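Local coordinates for ABC transporter, substrate binding protein (Agrobacterium tumefaciens, PDB 3C9H) that probably captures a solute in the periplasm and delivers it to an ABC importer, as bacterial extracellular solute-binding proteins do, at residues A[46-50]-A[292-297]; A[169-175]-A[226-232]; A[216-220]-A[234-239]. One frame throughout, in Å; residues are numbered along the deposited sequence.

Interaction 1. Residues A[46-50]-A[292-297]; sequences LATPM and IMARQL
Leu46 and Met50, on one helix, meet Leu297 and Ile292 across a contact in which the axes of helices 46-50 and 292-296 approach to 10.1 Å and run at 129° to each other, nearer perpendicular than antiparallel. No hydrogen bond joins the two; apolar surface does the work. Leu297 pushes its fork at the first helix: its two methyls straddle the carbonyl O of Leu46, CD1 at 3.2 Å and CD2 at 3.3 Å, and CD2 also reaches Pro49 CG at 3.7 Å. The Pro49 ring touches more than leucine, since Pro49 CB lies 3.6 Å from Gln296 OE1. The same carbon also meets the CG2 methyl of Ile292. In Met50 the bend at chi2 (-60°) brings SD within 3.6 Å of Ile292 CG2, and that at chi3 (-73°) turns Met50 CE onto Met293 CE at 3.8 Å. The two methionine chains cross at about a right angle. Phe283 and Phe284 of helix 274-285 continue this apolar layer beyond Met50. The contact joins helix 44-57, which follows the magnesium ligand Asp43, to helix 287-296 late in the chain, within a fold of the periplasmic binding protein clan.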
# COMPACT_ATOMS: atom_id res chain seq x y z
N LEU A 46 -7.91 -9.11 -5.07
CA LEU A 46 -8.64 -7.98 -4.51
C LEU A 46 -9.00 -6.93 -5.58
O LEU A 46 -9.99 -6.18 -5.45
CB LEU A 46 -7.80 -7.36 -3.38
CG LEU A 46 -8.40 -6.89 -2.06
CD1 LEU A 46 -9.55 -7.76 -1.53
CD2 LEU A 46 -7.25 -6.77 -1.05
N ALA A 47 -8.21 -6.87 -6.65
CA ALA A 47 -8.44 -5.93 -7.74
C ALA A 47 -9.62 -6.35 -8.65
O ALA A 47 -10.21 -5.51 -9.32
CB ALA A 47 -7.15 -5.75 -8.55
N THR A 48 -9.96 -7.63 -8.64
CA THR A 48 -10.89 -8.19 -9.61
C THR A 48 -12.26 -7.51 -9.62
O THR A 48 -12.75 -7.21 -10.68
CB THR A 48 -10.94 -9.76 -9.47
OG1 THR A 48 -9.65 -10.26 -9.83
CG2 THR A 48 -11.99 -10.39 -10.39
N PRO A 49 -12.86 -7.23 -8.45
CA PRO A 49 -14.13 -6.48 -8.40
C PRO A 49 -14.06 -5.05 -9.01
O PRO A 49 -15.05 -4.56 -9.59
CB PRO A 49 -14.45 -6.43 -6.90
CG PRO A 49 -13.80 -7.64 -6.33
CD PRO A 49 -12.47 -7.67 -7.10
N MET A 50 -12.92 -4.40 -8.88
CA MET A 50 -12.72 -3.10 -9.54
C MET A 50 -12.64 -3.27 -11.05
O MET A 50 -13.29 -2.51 -11.80
CB MET A 50 -11.48 -2.38 -9.00
CG MET A 50 -11.58 -1.96 -7.55
SD MET A 50 -12.91 -0.81 -7.08
CE MET A 50 -12.24 0.68 -7.80
N ILE A 292 -17.17 0.23 -4.15
CA ILE A 292 -16.65 -1.15 -4.27
C ILE A 292 -15.46 -1.35 -3.35
O ILE A 292 -15.41 -2.33 -2.61
CB ILE A 292 -16.28 -1.53 -5.72
CG1 ILE A 292 -17.54 -1.55 -6.61
CG2 ILE A 292 -15.56 -2.90 -5.75
CD1 ILE A 292 -17.23 -1.52 -8.15
N MET A 293 -14.50 -0.44 -3.39
CA MET A 293 -13.35 -0.47 -2.44
C MET A 293 -13.80 -0.55 -0.96
O MET A 293 -13.43 -1.47 -0.21
CB MET A 293 -12.54 0.81 -2.55
CG MET A 293 -11.52 0.91 -3.65
SD MET A 293 -10.87 2.63 -3.64
CE MET A 293 -10.22 2.70 -5.30
N ALA A 294 -14.59 0.43 -0.56
CA ALA A 294 -15.05 0.54 0.82
C ALA A 294 -15.88 -0.66 1.27
O ALA A 294 -15.72 -1.15 2.38
CB ALA A 294 -15.85 1.81 1.00
N ARG A 295 -16.80 -1.11 0.41
CA ARG A 295 -17.80 -2.09 0.80
C ARG A 295 -17.42 -3.51 0.47
O ARG A 295 -17.93 -4.45 1.12
CB ARG A 295 -19.15 -1.77 0.16
CG ARG A 295 -19.59 -0.36 0.38
CD ARG A 295 -20.50 -0.14 1.58
NE ARG A 295 -21.22 1.13 1.41
CZ ARG A 295 -20.70 2.35 1.59
NH1 ARG A 295 -19.44 2.51 2.00
NH2 ARG A 295 -21.46 3.42 1.38
N GLN A 296 -16.55 -3.69 -0.51
CA GLN A 296 -16.16 -5.03 -0.94
C GLN A 296 -14.75 -5.41 -0.57
O GLN A 296 -14.52 -6.55 -0.15
CB GLN A 296 -16.38 -5.23 -2.44
CG GLN A 296 -17.85 -5.32 -2.80
CD GLN A 296 -18.10 -5.57 -4.28
OE1 GLN A 296 -17.47 -6.43 -4.90
NE2 GLN A 296 -19.03 -4.83 -4.86
N LEU A 297 -13.80 -4.47 -0.69
CA LEU A 297 -12.38 -4.82 -0.58
C LEU A 297 -11.77 -4.43 0.76
O LEU A 297 -10.56 -4.58 0.95
CB LEU A 297 -11.58 -4.16 -1.72
CG LEU A 297 -12.16 -4.14 -3.15
CD1 LEU A 297 -11.16 -3.54 -4.13
CD2 LEU A 297 -12.57 -5.54 -3.57

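Interaction 2. Residues A[169-175]-A[226-232]; sequences VHGRIAT and GRFVLGY
Arg172 has the most surface buried here, and its side chain folds along the chain at Gly226 and Arg227. NH2 donates to Gly226 O at 2.9 Å, with the acceptor in the guanidinium plane, while NE makes a more bent bond to Arg227 O (142° at the hydrogen) from above that carbonyl's plane. A turn at chi3 (63°) brings the head round to these two carbonyls, and Val229 CG1 lies over one guanidinium face, toward its rim, 3.3 Å from Arg172 NH2. Val229 is held by its backbone as well, N to Arg172 O at 2.8 Å. Ala174 comes next in buried area: its methyl meets the Phe228 ring, CB to CE2 3.5 Å, and its backbone joins the parallel pairing through N to Leu230 O at 3.1 Å and O from Tyr232 N at 2.9 Å. At the far end Thr175 OG1 donates to Tyr232 O, its hydroxyl placed anti to the backbone N (chi1 -166°). Strand 173-176 thus lies between 230-235 and 211-213, parallel to both; Tyr161 and Leu162 of helix 155-164 pack against Val169, Ile173 and Leu230, and helix 216-224 lies against Ala174 and Phe228.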
# COMPACT_ATOMS: atom_id res chain seq x y z
N VAL A 169 9.35 -16.54 20.43
CA VAL A 169 9.19 -15.64 19.27
C VAL A 169 10.31 -15.72 18.25
O VAL A 169 10.13 -15.26 17.13
CB VAL A 169 9.10 -14.14 19.67
CG1 VAL A 169 7.94 -13.91 20.59
CG2 VAL A 169 10.41 -13.67 20.28
N HIS A 170 11.45 -16.28 18.63
CA HIS A 170 12.65 -16.16 17.80
C HIS A 170 12.50 -16.79 16.41
O HIS A 170 12.22 -17.98 16.29
CB HIS A 170 13.88 -16.73 18.50
CG HIS A 170 15.15 -16.36 17.80
ND1 HIS A 170 15.88 -15.24 18.11
CD2 HIS A 170 15.78 -16.94 16.75
CE1 HIS A 170 16.91 -15.14 17.29
NE2 HIS A 170 16.88 -16.16 16.46
N GLY A 171 12.70 -15.98 15.37
CA GLY A 171 12.46 -16.39 14.00
C GLY A 171 11.00 -16.61 13.67
O GLY A 171 10.69 -17.20 12.65
N ARG A 172 10.09 -16.14 14.52
CA ARG A 172 8.66 -16.30 14.28
C ARG A 172 7.94 -14.95 14.31
O ARG A 172 6.74 -14.86 14.61
CB ARG A 172 8.07 -17.31 15.27
CG ARG A 172 8.67 -18.70 15.03
CD ARG A 172 8.15 -19.76 15.95
NE ARG A 172 6.72 -19.98 15.77
CZ ARG A 172 5.82 -19.99 16.75
NH1 ARG A 172 6.17 -19.83 18.02
NH2 ARG A 172 4.55 -20.18 16.45
N ILE A 173 8.67 -13.90 13.96
CA ILE A 173 8.04 -12.60 13.67
C ILE A 173 8.51 -12.13 12.32
O ILE A 173 9.56 -12.56 11.83
CB ILE A 173 8.31 -11.53 14.74
CG1 ILE A 173 9.81 -11.21 14.81
CG2 ILE A 173 7.77 -12.00 16.12
CD1 ILE A 173 10.12 -9.99 15.60
N ALA A 174 7.73 -11.26 11.71
CA ALA A 174 8.00 -10.84 10.34
C ALA A 174 7.57 -9.38 10.07
O ALA A 174 6.68 -8.84 10.73
CB ALA A 174 7.30 -11.77 9.36
N THR A 175 8.24 -8.78 9.09
CA THR A 175 7.93 -7.44 8.62
C THR A 175 8.37 -7.29 7.15
O THR A 175 8.92 -8.22 6.53
CB THR A 175 8.59 -6.37 9.51
OG1 THR A 175 8.01 -5.09 9.23
CG2 THR A 175 10.12 -6.31 9.31
N GLY A 226 0.28 -20.00 11.84
CA GLY A 226 1.06 -20.08 13.06
C GLY A 226 2.54 -20.27 12.89
O GLY A 226 3.22 -20.35 13.89
N ARG A 227 3.06 -20.30 11.66
CA ARG A 227 4.53 -20.30 11.48
C ARG A 227 5.15 -19.07 12.15
O ARG A 227 6.23 -19.15 12.75
CB ARG A 227 4.92 -20.34 10.00
CG ARG A 227 4.84 -21.74 9.37
CD ARG A 227 5.10 -21.69 7.88
NE ARG A 227 3.90 -21.27 7.16
CZ ARG A 227 3.81 -21.10 5.84
NH1 ARG A 227 4.87 -21.28 5.07
NH2 ARG A 227 2.66 -20.74 5.30
N PHE A 228 4.43 -17.94 12.05
CA PHE A 228 4.78 -16.69 12.69
C PHE A 228 3.72 -16.33 13.69
O PHE A 228 2.55 -16.58 13.46
CB PHE A 228 4.83 -15.56 11.65
CG PHE A 228 5.95 -15.69 10.64
CD1 PHE A 228 7.10 -16.42 10.90
CD2 PHE A 228 5.87 -15.00 9.43
CE1 PHE A 228 8.12 -16.51 9.96
CE2 PHE A 228 6.89 -15.09 8.49
CZ PHE A 228 8.02 -15.85 8.76
N VAL A 229 4.11 -15.70 14.79
CA VAL A 229 3.14 -15.29 15.81
C VAL A 229 2.73 -13.81 15.66
O VAL A 229 1.66 -13.42 16.09
CB VAL A 229 3.70 -15.55 17.20
CG1 VAL A 229 4.00 -17.06 17.35
CG2 VAL A 229 4.94 -14.68 17.49
N LEU A 230 3.60 -13.00 15.07
CA LEU A 230 3.38 -11.55 14.92
C LEU A 230 3.92 -11.04 13.58
O LEU A 230 4.99 -11.46 13.13
CB LEU A 230 4.09 -10.77 16.03
CG LEU A 230 3.46 -10.70 17.43
CD1 LEU A 230 4.52 -10.22 18.43
CD2 LEU A 230 2.23 -9.80 17.44
N GLY A 231 3.19 -10.11 12.98
CA GLY A 231 3.71 -9.29 11.88
C GLY A 231 3.60 -7.81 12.18
O GLY A 231 2.65 -7.35 12.85
N TYR A 232 4.56 -7.04 11.67
CA TYR A 232 4.67 -5.62 11.95
C TYR A 232 4.58 -4.81 10.64
O TYR A 232 5.23 -5.16 9.66
CB TYR A 232 6.01 -5.32 12.66
CG TYR A 232 6.25 -3.86 12.88
CD1 TYR A 232 5.62 -3.19 13.91
CD2 TYR A 232 7.11 -3.14 12.05
CE1 TYR A 232 5.80 -1.83 14.10
CE2 TYR A 232 7.31 -1.76 12.24
CZ TYR A 232 6.65 -1.12 13.26
OH TYR A 232 6.84 0.23 13.47

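Interaction 3. Residues A[216-220]-A[234-239]; sequences SSAIL and ILGSYA. With CIT (citric acid), chain D.
A pocket occupied by citrate, probably taken up from the crystallisation liquor, lies where the start of helix 216-224 meets the end of strand 230-235 and the helix that follows it. Ser216 and Tyr238 both hold the ligand from this contact. The backbone N of Ser216, at the first turn of its helix, donates to citrate O6 at 2.9 Å along a nearly straight path (165°), and Tyr238 OH donates to citrate O2 at 2.5 Å, with that oxygen lying at the edge of the phenol ring. Between them Leu235, at the N-cap position of its helix, lays CD1 over one face of the Tyr238 ring and beside the same citrate carboxylate. The protein segments share one hydrogen bond, from Leu235 N to Ser216 OG, 3.1 Å long and almost linear at 175°. With chi1 at -84°, the Ser216 hydroxyl stands beside its own backbone N and faces the strand; it is also bonded to Tyr176 OH. Behind this polar front the packing is aliphatic. Ile234 turns CD1 onto Ile219 CD1 at 3.4 Å, tighter than ordinary van der Waals contact, while its CG2 branch lies 4.0 Å from Leu220 CG. Leu220 in turn fits its two methyls against the next helix, CD1 to Tyr238 CB at 3.9 Å and CD2 to Ala239 CB at 4.1 Å. Tyr176, Thr70, Ser94, Arg263, the backbone N of Gly182 and the magnesium ligand Ser41 also bond to citrate, and Tyr238 OH bonds to the backbone N of Asp43, the other magnesium ligand. N-H and hydroxyl donors and the Arg263 guanidinium thus surround the ligand, and with the helix start at Ser216 they would suit an anion; whether the natural solute is acidic is not established.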
# COMPACT_ATOMS: atom_id res chain seq x y z
N SER A 216 2.83 -8.21 1.96
CA SER A 216 1.98 -8.47 3.11
C SER A 216 1.42 -9.86 3.01
O SER A 216 1.34 -10.56 4.02
CB SER A 216 0.84 -7.46 3.23
OG SER A 216 1.25 -6.27 3.88
N SER A 217 1.04 -10.27 1.80
CA SER A 217 0.41 -11.59 1.62
C SER A 217 1.32 -12.74 2.10
O SER A 217 0.82 -13.68 2.71
CB SER A 217 -0.00 -11.82 0.17
OG SER A 217 1.13 -11.70 -0.66
N ALA A 218 2.62 -12.66 1.82
CA ALA A 218 3.58 -13.69 2.30
C ALA A 218 3.58 -13.78 3.83
O ALA A 218 3.65 -14.86 4.43
CB ALA A 218 5.01 -13.42 1.77
N ILE A 219 3.53 -12.63 4.47
CA ILE A 219 3.54 -12.59 5.93
C ILE A 219 2.19 -13.10 6.45
O ILE A 219 2.15 -13.94 7.32
CB ILE A 219 3.85 -11.19 6.44
CG1 ILE A 219 5.29 -10.78 6.07
CG2 ILE A 219 3.61 -11.12 7.97
CD1 ILE A 219 5.60 -9.28 6.29
N LEU A 220 1.10 -12.65 5.84
CA LEU A 220 -0.22 -13.08 6.26
C LEU A 220 -0.39 -14.59 6.17
O LEU A 220 -0.90 -15.20 7.13
CB LEU A 220 -1.31 -12.33 5.49
CG LEU A 220 -1.49 -10.88 5.97
CD1 LEU A 220 -2.22 -10.08 4.93
CD2 LEU A 220 -2.21 -10.82 7.33
N ILE A 234 1.96 -4.32 8.56
CA ILE A 234 1.26 -5.07 7.54
C ILE A 234 0.10 -4.21 7.05
O ILE A 234 -0.47 -3.45 7.83
CB ILE A 234 0.77 -6.45 8.10
CG1 ILE A 234 1.97 -7.20 8.71
CG2 ILE A 234 0.08 -7.30 7.01
CD1 ILE A 234 3.17 -7.35 7.77
N LEU A 235 -0.26 -4.35 5.77
CA LEU A 235 -1.40 -3.64 5.23
C LEU A 235 -2.70 -4.11 5.90
O LEU A 235 -3.08 -5.27 5.82
CB LEU A 235 -1.45 -3.77 3.70
CG LEU A 235 -0.35 -3.05 2.89
CD1 LEU A 235 -0.56 -3.30 1.39
CD2 LEU A 235 -0.29 -1.53 3.20
N GLY A 236 -3.40 -3.18 6.54
CA GLY A 236 -4.62 -3.50 7.29
C GLY A 236 -5.74 -4.00 6.41
O GLY A 236 -6.52 -4.83 6.81
N SER A 237 -5.81 -3.47 5.19
CA SER A 237 -6.84 -3.88 4.23
C SER A 237 -6.68 -5.36 3.87
O SER A 237 -7.61 -6.11 3.89
CB SER A 237 -6.73 -3.01 2.98
OG SER A 237 -5.36 -2.86 2.59
N TYR A 238 -5.45 -5.76 3.55
CA TYR A 238 -5.13 -7.14 3.23
C TYR A 238 -5.34 -8.01 4.46
O TYR A 238 -5.83 -9.14 4.33
CB TYR A 238 -3.69 -7.24 2.78
CG TYR A 238 -3.36 -6.63 1.42
CD1 TYR A 238 -4.27 -5.83 0.71
CD2 TYR A 238 -2.12 -6.84 0.85
CE1 TYR A 238 -3.93 -5.26 -0.52
CE2 TYR A 238 -1.79 -6.29 -0.37
CZ TYR A 238 -2.70 -5.51 -1.06
OH TYR A 238 -2.34 -4.96 -2.27
N ALA A 239 -4.97 -7.50 5.63
CA ALA A 239 -5.12 -8.26 6.86
C ALA A 239 -6.61 -8.54 7.10
O ALA A 239 -6.97 -9.65 7.42
CB ALA A 239 -4.48 -7.53 8.02
C1 CIT D . 0.80 -3.50 -2.06
O1 CIT D . 0.28 -2.43 -2.47
O2 CIT D . 0.13 -4.56 -2.02
C2 CIT D . 2.23 -3.52 -1.57
C3 CIT D . 2.99 -4.81 -1.94
O7 CIT D . 2.81 -5.11 -3.36
C4 CIT D . 4.49 -4.65 -1.67
C5 CIT D . 5.13 -3.62 -2.54
O3 CIT D . 5.92 -2.75 -2.06
O4 CIT D . 4.89 -3.70 -3.76
C6 CIT D . 2.51 -6.02 -1.13
O5 CIT D . 2.03 -7.05 -1.68
O6 CIT D . 2.55 -6.01 0.11

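Along the chain, interactions 2 and 3 are both nested inside the loop closed by interaction 1, and their own segments alternate. The centres of interactions 2 and 3 are 13 Å apart; both use strand 230-235, and Ile219 of 216-220 packs on Ala174 and Thr175 of 169-175, so helix 216-224 packs on the sheet beside the citrate pocket. Interaction 1 has its centre 16 Å from that of interaction 3 but 28 Å from that of interaction 2, whose nearest atoms stay about 17 Å away. Interaction 3 therefore stands between the other two; of the three it is the contact that meets the ligand, and Leu46 on Tyr238 links it to helix 44-57.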